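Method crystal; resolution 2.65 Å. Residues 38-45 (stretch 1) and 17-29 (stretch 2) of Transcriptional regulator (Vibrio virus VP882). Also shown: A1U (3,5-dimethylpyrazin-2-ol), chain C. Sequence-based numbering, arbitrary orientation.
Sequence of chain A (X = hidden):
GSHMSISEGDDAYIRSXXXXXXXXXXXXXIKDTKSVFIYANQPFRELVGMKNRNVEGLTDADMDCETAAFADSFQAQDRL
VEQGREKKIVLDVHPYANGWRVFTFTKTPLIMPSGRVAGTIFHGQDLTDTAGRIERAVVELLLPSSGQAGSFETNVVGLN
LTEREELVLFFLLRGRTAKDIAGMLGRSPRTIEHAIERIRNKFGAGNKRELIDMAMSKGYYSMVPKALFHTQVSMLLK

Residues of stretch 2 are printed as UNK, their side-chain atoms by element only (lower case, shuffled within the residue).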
# COMPACT_ATOMS: atom_id res chain seq x y z
N ILE A 38 21.41 -7.20 -13.96
CA ILE A 38 22.60 -6.36 -14.03
C ILE A 38 23.17 -6.10 -12.64
O ILE A 38 24.39 -6.10 -12.45
CB ILE A 38 22.35 -5.03 -14.79
CG1 ILE A 38 22.04 -5.28 -16.28
CG2 ILE A 38 23.57 -4.10 -14.65
CD1 ILE A 38 20.64 -5.43 -16.65
N TYR A 39 22.31 -5.88 -11.65
CA TYR A 39 22.77 -5.82 -10.27
C TYR A 39 21.61 -6.12 -9.33
O TYR A 39 20.44 -5.91 -9.67
CB TYR A 39 23.37 -4.46 -9.91
CG TYR A 39 23.83 -4.40 -8.47
CD1 TYR A 39 23.11 -3.69 -7.52
CD2 TYR A 39 24.97 -5.08 -8.06
CE1 TYR A 39 23.51 -3.66 -6.19
CE2 TYR A 39 25.39 -5.05 -6.75
CZ TYR A 39 24.67 -4.33 -5.81
OH TYR A 39 25.10 -4.29 -4.51
N ALA A 40 21.96 -6.62 -8.15
CA ALA A 40 21.02 -6.80 -7.05
C ALA A 40 21.81 -6.66 -5.76
O ALA A 40 22.88 -7.26 -5.63
CB ALA A 40 20.32 -8.16 -7.12
N ASN A 41 21.30 -5.86 -4.84
CA ASN A 41 22.00 -5.62 -3.59
C ASN A 41 22.09 -6.91 -2.77
O ASN A 41 21.51 -7.94 -3.13
CB ASN A 41 21.30 -4.52 -2.79
CG ASN A 41 19.82 -4.79 -2.59
OD1 ASN A 41 19.28 -5.75 -3.14
ND2 ASN A 41 19.16 -3.93 -1.82
N GLN A 42 22.83 -6.84 -1.67
CA GLN A 42 22.94 -8.00 -0.80
C GLN A 42 21.61 -8.44 -0.20
O GLN A 42 21.41 -9.65 -0.03
CB GLN A 42 23.97 -7.72 0.31
CG GLN A 42 24.23 -8.91 1.22
CD GLN A 42 25.20 -8.58 2.35
OE1 GLN A 42 24.85 -8.67 3.52
NE2 GLN A 42 26.42 -8.22 1.99
N PRO A 43 20.67 -7.54 0.14
CA PRO A 43 19.34 -8.03 0.57
C PRO A 43 18.66 -8.95 -0.44
O PRO A 43 18.19 -10.03 -0.05
CB PRO A 43 18.55 -6.73 0.78
CG PRO A 43 19.59 -5.76 1.22
CD PRO A 43 20.84 -6.11 0.45
N PHE A 44 18.60 -8.56 -1.71
CA PHE A 44 17.92 -9.41 -2.69
C PHE A 44 18.65 -10.73 -2.88
O PHE A 44 18.02 -11.79 -2.94
CB PHE A 44 17.75 -8.71 -4.03
CG PHE A 44 17.04 -9.54 -5.05
CD1 PHE A 44 17.74 -10.29 -5.98
CD2 PHE A 44 15.66 -9.63 -5.04
CE1 PHE A 44 17.08 -11.08 -6.89
CE2 PHE A 44 14.99 -10.41 -5.95
CZ PHE A 44 15.70 -11.14 -6.88
N ARG A 45 19.98 -10.68 -3.02
CA ARG A 45 20.72 -11.91 -3.18
C ARG A 45 20.64 -12.79 -1.94
O ARG A 45 20.77 -14.01 -2.05
CB ARG A 45 22.19 -11.62 -3.48
CG ARG A 45 22.51 -11.15 -4.89
CD ARG A 45 24.02 -11.05 -5.08
NE ARG A 45 24.72 -10.96 -3.80
CZ ARG A 45 25.20 -9.83 -3.28
NH1 ARG A 45 25.06 -8.68 -3.93
NH2 ARG A 45 25.82 -9.85 -2.10
N UNK A 17 23.31 3.85 -9.66
CA UNK A 17 22.12 3.19 -9.12
C UNK A 17 22.48 1.93 -8.32
O UNK A 17 21.75 1.58 -7.39
c UNK A 17 19.56 3.27 -12.08
c UNK A 17 19.82 5.00 -10.29
c UNK A 17 21.14 2.81 -10.24
c UNK A 17 20.52 3.92 -11.10
N UNK A 18 23.60 1.26 -8.63
CA UNK A 18 24.11 0.25 -7.69
C UNK A 18 24.63 0.87 -6.39
O UNK A 18 24.43 0.28 -5.31
c UNK A 18 24.75 -1.38 -9.68
c UNK A 18 25.12 -0.76 -8.30
c UNK A 18 25.51 -0.88 -10.91
c UNK A 18 25.90 -1.56 -7.28
N UNK A 19 25.27 2.04 -6.42
CA UNK A 19 25.58 2.63 -5.12
C UNK A 19 24.29 2.95 -4.36
O UNK A 19 24.22 2.78 -3.14
c UNK A 19 26.63 4.54 -3.90
c UNK A 19 26.42 3.90 -5.24
n UNK A 19 27.43 3.97 -2.93
n UNK A 19 26.58 5.73 -2.06
c UNK A 19 27.40 4.72 -1.84
c UNK A 19 26.08 5.64 -3.33
N UNK A 20 23.26 3.40 -5.08
CA UNK A 20 21.96 3.67 -4.48
C UNK A 20 21.39 2.42 -3.81
O UNK A 20 21.04 2.44 -2.62
c UNK A 20 18.56 3.75 -5.79
c UNK A 20 19.59 4.36 -5.09
c UNK A 20 17.95 5.29 -3.60
c UNK A 20 17.26 3.88 -5.39
c UNK A 20 16.94 4.65 -4.30
c UNK A 20 21.01 4.21 -5.55
c UNK A 20 19.26 5.15 -4.00
N UNK A 21 21.27 1.32 -4.57
CA UNK A 21 20.66 0.09 -4.06
C UNK A 21 21.48 -0.56 -2.94
O UNK A 21 20.90 -1.17 -2.04
c UNK A 21 17.69 0.88 -7.05
c UNK A 21 19.90 -0.66 -7.62
c UNK A 21 18.49 0.39 -6.03
c UNK A 21 19.60 -0.38 -6.31
c UNK A 21 20.46 -0.91 -5.20
c UNK A 21 19.11 -0.17 -8.64
c UNK A 21 18.01 0.59 -8.36
N UNK A 22 22.81 -0.44 -2.98
CA UNK A 22 23.63 -1.09 -1.97
C UNK A 22 23.50 -0.55 -0.56
O UNK A 22 24.15 -1.09 0.35
N UNK A 23 22.70 0.49 -0.33
CA UNK A 23 22.55 1.08 1.00
C UNK A 23 21.07 1.24 1.35
O UNK A 23 20.63 2.27 1.87
n UNK A 23 25.67 2.44 1.48
c UNK A 23 23.28 2.42 1.09
c UNK A 23 24.70 2.34 0.57
o UNK A 23 24.93 2.21 -0.63
N UNK A 24 20.29 0.20 1.07
CA UNK A 24 18.91 0.08 1.52
C UNK A 24 18.68 -1.33 2.05
O UNK A 24 19.14 -2.30 1.42
n UNK A 24 17.07 3.52 -1.34
c UNK A 24 18.21 1.61 -0.43
o UNK A 24 16.35 2.68 0.61
c UNK A 24 17.13 2.66 -0.35
c UNK A 24 17.89 0.39 0.42
N UNK A 25 17.99 -1.48 3.18
CA UNK A 25 17.71 -2.83 3.69
C UNK A 25 16.75 -3.62 2.81
O UNK A 25 16.63 -4.84 3.00
c UNK A 25 17.53 -0.44 4.11
c UNK A 25 17.49 -1.16 5.41
c UNK A 25 17.10 -2.57 5.08
N UNK A 26 16.07 -2.98 1.87
CA UNK A 26 15.14 -3.65 0.99
C UNK A 26 15.87 -4.39 -0.12
O UNK A 26 16.94 -3.95 -0.57
c UNK A 26 14.18 -2.64 0.36
o UNK A 26 12.30 -1.31 0.90
o UNK A 26 13.10 -2.61 2.48
c UNK A 26 13.12 -2.16 1.31
N UNK A 27 15.33 -5.51 -0.58
CA UNK A 27 15.82 -6.11 -1.83
C UNK A 27 15.59 -5.18 -3.01
O UNK A 27 14.45 -4.88 -3.38
c UNK A 27 14.42 -6.41 0.15
c UNK A 27 14.61 -7.73 -0.54
c UNK A 27 14.99 -7.40 -1.95
N UNK A 28 16.68 -4.71 -3.61
CA UNK A 28 16.64 -3.77 -4.72
C UNK A 28 17.44 -4.35 -5.88
O UNK A 28 18.45 -5.04 -5.67
c UNK A 28 13.42 1.27 -5.23
c UNK A 28 16.29 -1.39 -3.76
n UNK A 28 15.22 -0.04 -2.30
c UNK A 28 14.71 0.26 -3.54
c UNK A 28 14.04 0.46 -6.19
c UNK A 28 13.74 1.18 -3.91
c UNK A 28 15.01 -0.46 -5.83
c UNK A 28 15.36 -0.57 -4.48
c UNK A 28 17.23 -2.41 -4.33
c UNK A 28 16.17 -1.03 -2.44
N UNK A 29 17.02 -4.06 -7.11
CA UNK A 29 17.83 -4.49 -8.24
C UNK A 29 17.25 -4.02 -9.55
O UNK A 29 16.18 -3.42 -9.60
CAB A1U C . 10.16 -12.03 -7.52
CAC A1U C . 11.44 -12.15 -6.93
CAE A1U C . 12.34 -10.88 -8.68
CAF A1U C . 11.03 -10.82 -9.20
CAG A1U C . 11.60 -12.92 -5.64
CAH A1U C . 13.52 -10.23 -9.35
NAA A1U C . 9.93 -11.36 -8.68
NAD A1U C . 12.52 -11.56 -7.53
OAI A1U C . 10.90 -10.09 -10.40

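Position 17 has four side-chain carbons, forked at the second. It makes no contact with stretch 1. This is leucine, L17.

Position 18 also has four carbons, but forked at the first, with one arm two carbons long. One branch carbon sits over a face of the Y39 ring. This is isoleucine, I18. Its CG2 lies 3.3 Å from the centroid of the Y39 ring, a CH-pi contact.

Position 19 has one carbon, then a five-membered ring of three carbons and two nitrogens. It points away. This is histidine, H19.

Position 20 has one carbon and a six-carbon ring, out of reach of stretch 1. This is phenylalanine, F20.

Position 21 has the same make-up. Its CB lies 4.2 Å from Y39 CE1, at the ring edge. This is phenylalanine, F21. Its backbone O accepts from N41 ND2 at 3.3 Å.

Position 22 has no side-chain atoms. This is glycine, G22.

Position 23 has two carbons, the second carrying one oxygen and one nitrogen. It points away. This is asparagine, N23.

Position 24 has three carbons, the third carrying one oxygen and one nitrogen. Its backbone O is 3.5 Å from P43 CG. This is glutamine, Q24.

Position 25 has three carbons closing a ring onto the backbone N. This is proline, P25.

Position 26 has two carbons, the second carrying two oxygens, and points away. This is aspartate, D26. Its backbone O accepts from N41 ND2 at 2.5 Å.

Position 27 again has three carbons closing a ring onto the backbone N. Its CB packs 3.7 Å from F44 CB. This is proline, P27.

Position 28 has one carbon, then fused five- and six-membered rings holding eight carbons and one nitrogen. N41 ND2 lies near the ring plane, at the edge. This is tryptophan, W28.

Position 29 has no side-chain atoms. Its CA is 3.3 Å from Y39 O; an ideal CB would clash with that oxygen. This is glycine, G29, paired with A40 in an antiparallel bridge.

N41 is the hub of the contact. Its ND2 donates to F21 O and D26 O, so one amide holds the helix end and a later part of the loop. Its OD1 accepts from W28 N at 2.8 Å and caps the helix through F44 N at 3.2 Å. N41 N donates to W28 O at 3.1 Å. Apolar packing by Y39, P43 and F44 completes the contact.

Stretch 2 17-29: LIHFFGNQPDPWG
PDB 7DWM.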